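CofB (Escherichia coli, PDB 5AX6) is a minor pilin of the CFA/III type IVb pilus that forms homotrimers and probably takes part in assembling the pilus. Local coordinates at residues Ser82-Ser94 with Gly99-Pro113. Sequence-based numbering, arbitrary orientation.
Sequences STRIFFTRKYCIS and GNYEFSKDYIPCEEP. With ACT (acetate ion), chain B.
Arg-89 reaches between two acidic side chains of 99-113 and pairs with both. The bend at chi3 (-59°) turns its guanidinium so that NE meets Asp-106 OD1 at 2.8 Å while NH1 meets Glu-102 OE2, also at 2.8 Å and on that oxygen's syn lone pair. Both oxygens lie near the guanidinium plane, but the carboxylates stand steeply to it, that of Glu-102 by 86°. NH2 is taken by a water that also donates to Asp-106 OD2. The other Glu-102 oxygen, OE1, receives Tyr-91 N at 2.9 Å and sits at the edge of the Tyr-91 ring, so each oxygen of Glu-102 has its own donor. A leucine in place of Arg-89 would probably leave Glu-102 OE2 and Asp-106 OD1 without their charged mate and the two carboxylates freer to turn. Next door, Lys-90 N bonds to Tyr-101 O, and NZ donates to Gly-99 O at 3.1 Å and also to Thr-97 O.

Farther along, the extended Arg-84 grips Pro-109 O side-on with NE (3.1 Å) and NH2 (2.9 Å). Its guanidinium is sandwiched between Ile-108 CD1 and Glu-112 CA, on opposite faces; NH1 forms a salt bridge with Glu-17 of helix 4-25 and shares a water with Glu-112 OE1. Another water donates to both Thr-88 OG1 and Cys-110 O, and Thr-88 OG1 in turn bonds to Arg-84 O. Cys-92 and Cys-110 (SG to SG 2.0 Å, chi3 -78°) form a disulfide that closes a salt-bridged loop within the long irregular connection between strands 75-76 and 121-130, neighbours in the antiparallel sheet of the pilin domain.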
# COMPACT_ATOMS: atom_id res chain seq x y z
N SER A 82 46.97 0.72 -11.01
CA SER A 82 46.03 1.71 -11.54
C SER A 82 44.63 1.15 -11.54
O SER A 82 43.67 1.80 -11.97
CB SER A 82 46.44 2.13 -12.95
OG SER A 82 47.79 2.57 -12.98
N THR A 83 44.51 -0.07 -11.03
CA THR A 83 43.30 -0.87 -11.16
C THR A 83 42.04 -0.17 -10.67
O THR A 83 40.97 -0.39 -11.23
CB THR A 83 43.46 -2.19 -10.40
OG1 THR A 83 44.56 -2.90 -10.99
CG2 THR A 83 42.20 -3.04 -10.54
N ARG A 84 42.16 0.67 -9.65
CA ARG A 84 40.96 1.29 -9.09
C ARG A 84 40.20 2.13 -10.11
O ARG A 84 38.97 2.24 -10.05
CB ARG A 84 41.29 2.14 -7.85
CG ARG A 84 40.04 2.44 -7.02
CD ARG A 84 40.32 3.30 -5.78
NE ARG A 84 39.11 3.40 -4.95
CZ ARG A 84 38.79 2.53 -4.00
NH1 ARG A 84 39.59 1.51 -3.73
NH2 ARG A 84 37.66 2.69 -3.31
N ILE A 85 40.91 2.73 -11.06
CA ILE A 85 40.24 3.61 -12.02
C ILE A 85 39.22 2.88 -12.88
O ILE A 85 38.24 3.47 -13.32
CB ILE A 85 41.25 4.33 -12.94
CG1 ILE A 85 41.82 3.39 -13.99
CG2 ILE A 85 42.37 4.99 -12.11
CD1 ILE A 85 42.61 4.09 -15.08
N PHE A 86 39.41 1.58 -13.09
CA PHE A 86 38.47 0.83 -13.93
C PHE A 86 37.19 0.42 -13.20
O PHE A 86 36.22 -0.00 -13.83
CB PHE A 86 39.19 -0.39 -14.52
CG PHE A 86 40.40 -0.02 -15.32
CD1 PHE A 86 40.26 0.44 -16.62
CD2 PHE A 86 41.67 -0.04 -14.75
CE1 PHE A 86 41.36 0.82 -17.36
CE2 PHE A 86 42.78 0.34 -15.50
CZ PHE A 86 42.62 0.77 -16.79
N PHE A 87 37.19 0.54 -11.88
CA PHE A 87 36.03 0.19 -11.08
C PHE A 87 35.42 1.40 -10.40
O PHE A 87 34.58 1.27 -9.50
CB PHE A 87 36.40 -0.86 -10.04
CG PHE A 87 36.85 -2.14 -10.66
CD1 PHE A 87 35.91 -3.08 -11.07
CD2 PHE A 87 38.20 -2.38 -10.88
CE1 PHE A 87 36.32 -4.26 -11.67
CE2 PHE A 87 38.62 -3.56 -11.47
CZ PHE A 87 37.67 -4.51 -11.88
N THR A 88 35.84 2.58 -10.83
CA THR A 88 35.26 3.82 -10.31
C THR A 88 34.87 4.74 -11.46
O THR A 88 35.29 4.54 -12.59
CB THR A 88 36.24 4.55 -9.36
OG1 THR A 88 37.51 4.70 -9.99
CG2 THR A 88 36.40 3.74 -8.07
N ARG A 89 34.03 5.73 -11.19
CA ARG A 89 33.52 6.59 -12.26
C ARG A 89 34.62 7.31 -13.02
O ARG A 89 35.60 7.78 -12.43
CB ARG A 89 32.55 7.63 -11.71
CG ARG A 89 31.26 7.05 -11.13
CD ARG A 89 30.34 8.16 -10.63
NE ARG A 89 30.98 8.98 -9.59
CZ ARG A 89 31.43 10.23 -9.78
NH1 ARG A 89 31.31 10.81 -10.96
NH2 ARG A 89 32.00 10.88 -8.77
N LYS A 90 34.45 7.41 -14.33
CA LYS A 90 35.35 8.21 -15.16
C LYS A 90 35.48 9.64 -14.61
O LYS A 90 36.58 10.20 -14.58
CB LYS A 90 34.85 8.25 -16.59
CG LYS A 90 35.64 9.15 -17.54
CD LYS A 90 35.09 9.07 -18.95
CE LYS A 90 35.95 9.82 -19.96
NZ LYS A 90 37.28 9.17 -20.18
N TYR A 91 34.37 10.22 -14.16
CA TYR A 91 34.41 11.61 -13.70
C TYR A 91 34.53 11.72 -12.20
O TYR A 91 34.00 12.65 -11.59
CB TYR A 91 33.18 12.36 -14.23
CG TYR A 91 33.30 12.50 -15.72
CD1 TYR A 91 34.27 13.34 -16.28
CD2 TYR A 91 32.51 11.75 -16.58
CE1 TYR A 91 34.43 13.44 -17.65
CE2 TYR A 91 32.66 11.85 -17.96
CZ TYR A 91 33.61 12.70 -18.49
OH TYR A 91 33.77 12.81 -19.84
N CYS A 92 35.22 10.75 -11.60
CA CYS A 92 35.75 10.91 -10.25
C CYS A 92 36.59 12.19 -10.16
O CYS A 92 36.72 12.78 -9.09
CB CYS A 92 36.60 9.71 -9.86
SG CYS A 92 35.60 8.35 -9.16
N ILE A 93 37.17 12.60 -11.29
CA ILE A 93 37.76 13.94 -11.41
C ILE A 93 37.07 14.67 -12.55
O ILE A 93 36.51 14.03 -13.44
CB ILE A 93 39.30 13.91 -11.63
CG1 ILE A 93 39.66 13.09 -12.88
CG2 ILE A 93 40.00 13.39 -10.38
CD1 ILE A 93 41.18 12.89 -13.09
N SER A 94 37.08 16.00 -12.52
CA SER A 94 36.28 16.79 -13.43
C SER A 94 36.65 16.55 -14.89
O SER A 94 35.79 16.45 -15.76
CB SER A 94 36.43 18.29 -13.08
OG SER A 94 35.77 19.09 -14.04
N GLY A 99 39.60 5.81 -17.17
CA GLY A 99 38.47 4.89 -17.15
C GLY A 99 37.47 5.32 -18.22
O GLY A 99 37.33 6.50 -18.51
N ASN A 100 36.75 4.35 -18.79
CA ASN A 100 35.88 4.64 -19.92
C ASN A 100 34.40 4.70 -19.56
O ASN A 100 33.57 4.96 -20.44
CB ASN A 100 36.09 3.60 -21.02
CG ASN A 100 37.37 3.84 -21.80
OD1 ASN A 100 37.82 4.98 -21.93
ND2 ASN A 100 37.95 2.77 -22.33
N TYR A 101 34.07 4.48 -18.29
CA TYR A 101 32.68 4.37 -17.89
C TYR A 101 32.29 5.32 -16.77
O TYR A 101 32.88 5.33 -15.68
CB TYR A 101 32.38 2.92 -17.47
CG TYR A 101 32.71 1.97 -18.58
CD1 TYR A 101 31.83 1.76 -19.63
CD2 TYR A 101 33.92 1.31 -18.60
CE1 TYR A 101 32.14 0.91 -20.65
CE2 TYR A 101 34.25 0.45 -19.63
CZ TYR A 101 33.35 0.26 -20.65
OH TYR A 101 33.67 -0.59 -21.67
N GLU A 102 31.27 6.12 -17.05
CA GLU A 102 30.65 6.92 -16.02
C GLU A 102 29.51 6.14 -15.41
O GLU A 102 28.36 6.30 -15.82
CB GLU A 102 30.15 8.25 -16.59
CG GLU A 102 29.51 9.16 -15.53
CD GLU A 102 30.49 9.58 -14.44
OE1 GLU A 102 31.70 9.31 -14.58
OE2 GLU A 102 30.05 10.18 -13.43
N PHE A 103 29.82 5.27 -14.45
CA PHE A 103 28.77 4.55 -13.72
C PHE A 103 27.77 5.52 -13.09
O PHE A 103 28.15 6.59 -12.61
CB PHE A 103 29.40 3.64 -12.65
CG PHE A 103 30.50 2.78 -13.19
CD1 PHE A 103 30.23 1.83 -14.17
CD2 PHE A 103 31.80 2.92 -12.74
CE1 PHE A 103 31.24 1.03 -14.68
CE2 PHE A 103 32.82 2.12 -13.25
CZ PHE A 103 32.54 1.19 -14.22
N SER A 104 26.49 5.17 -13.10
CA SER A 104 25.46 6.08 -12.59
C SER A 104 25.52 6.19 -11.08
O SER A 104 25.03 7.16 -10.51
CB SER A 104 24.05 5.65 -13.02
OG SER A 104 23.73 4.37 -12.49
N LYS A 105 26.12 5.18 -10.44
CA LYS A 105 26.29 5.14 -9.00
C LYS A 105 27.72 4.73 -8.68
O LYS A 105 28.36 4.11 -9.51
CB LYS A 105 25.32 4.12 -8.39
CG LYS A 105 25.63 2.69 -8.89
CD LYS A 105 24.66 1.64 -8.34
CE LYS A 105 24.79 0.31 -9.09
NZ LYS A 105 23.63 -0.59 -8.78
N ASP A 106 28.22 5.04 -7.49
CA ASP A 106 29.54 4.54 -7.09
C ASP A 106 29.44 3.16 -6.46
O ASP A 106 28.78 2.98 -5.44
CB ASP A 106 30.20 5.50 -6.11
CG ASP A 106 30.44 6.87 -6.70
OD1 ASP A 106 31.19 6.96 -7.69
OD2 ASP A 106 29.87 7.85 -6.18
N TYR A 107 30.11 2.18 -7.05
CA TYR A 107 30.19 0.87 -6.41
C TYR A 107 31.13 0.94 -5.23
O TYR A 107 30.84 0.44 -4.14
CB TYR A 107 30.67 -0.18 -7.41
CG TYR A 107 29.69 -0.38 -8.54
CD1 TYR A 107 28.63 -1.28 -8.42
CD2 TYR A 107 29.81 0.34 -9.71
CE1 TYR A 107 27.72 -1.46 -9.45
CE2 TYR A 107 28.91 0.18 -10.75
CZ TYR A 107 27.86 -0.72 -10.61
OH TYR A 107 26.98 -0.86 -11.66
N ILE A 108 32.28 1.58 -5.45
CA ILE A 108 33.21 1.90 -4.39
C ILE A 108 33.59 3.37 -4.54
O ILE A 108 33.43 3.94 -5.62
CB ILE A 108 34.48 1.02 -4.45
CG1 ILE A 108 35.21 1.24 -5.77
CG2 ILE A 108 34.11 -0.46 -4.27
CD1 ILE A 108 36.50 0.41 -5.93
N PRO A 109 34.07 3.99 -3.46
CA PRO A 109 34.41 5.42 -3.51
C PRO A 109 35.53 5.73 -4.50
O PRO A 109 36.42 4.90 -4.71
CB PRO A 109 34.84 5.74 -2.07
CG PRO A 109 35.00 4.42 -1.38
CD PRO A 109 34.09 3.45 -2.09
N CYS A 110 35.49 6.92 -5.10
CA CYS A 110 36.57 7.37 -5.96
C CYS A 110 37.91 7.23 -5.27
O CYS A 110 38.88 6.71 -5.82
CB CYS A 110 36.35 8.83 -6.37
SG CYS A 110 34.88 9.03 -7.39
N GLU A 111 37.95 7.72 -4.04
CA GLU A 111 39.17 7.67 -3.25
C GLU A 111 39.12 6.45 -2.35
O GLU A 111 38.13 6.24 -1.65
CB GLU A 111 39.29 8.96 -2.44
CG GLU A 111 40.52 9.06 -1.57
CD GLU A 111 40.60 10.42 -0.88
OE1 GLU A 111 39.79 11.32 -1.23
OE2 GLU A 111 41.48 10.58 -0.01
N GLU A 112 40.17 5.64 -2.37
CA GLU A 112 40.23 4.52 -1.43
C GLU A 112 40.10 5.05 -0.02
O GLU A 112 40.71 6.07 0.31
CB GLU A 112 41.53 3.74 -1.58
CG GLU A 112 41.62 2.51 -0.65
CD GLU A 112 42.96 1.82 -0.72
OE1 GLU A 112 43.05 0.75 -1.37
OE2 GLU A 112 43.93 2.34 -0.13
N PRO A 113 39.28 4.38 0.81
CA PRO A 113 39.13 4.72 2.23
C PRO A 113 40.48 4.98 2.91
O PRO A 113 41.38 4.14 2.85
CB PRO A 113 38.44 3.49 2.81
CG PRO A 113 37.56 3.03 1.67
CD PRO A 113 38.36 3.31 0.40
C ACT B . 37.08 -2.03 -22.16
O ACT B . 36.11 -2.76 -22.48
OXT ACT B . 38.17 -2.62 -21.88
CH3 ACT B . 36.92 -0.54 -22.12
O HOH W 1 42.42 1.00 -4.11
O HOH W 2 32.49 2.63 -8.31
O HOH W 3 35.50 4.08 -15.63
O HOH W 4 39.47 6.00 -8.40
O HOH W 5 33.16 5.38 -8.14
O HOH W 6 31.56 10.03 -6.07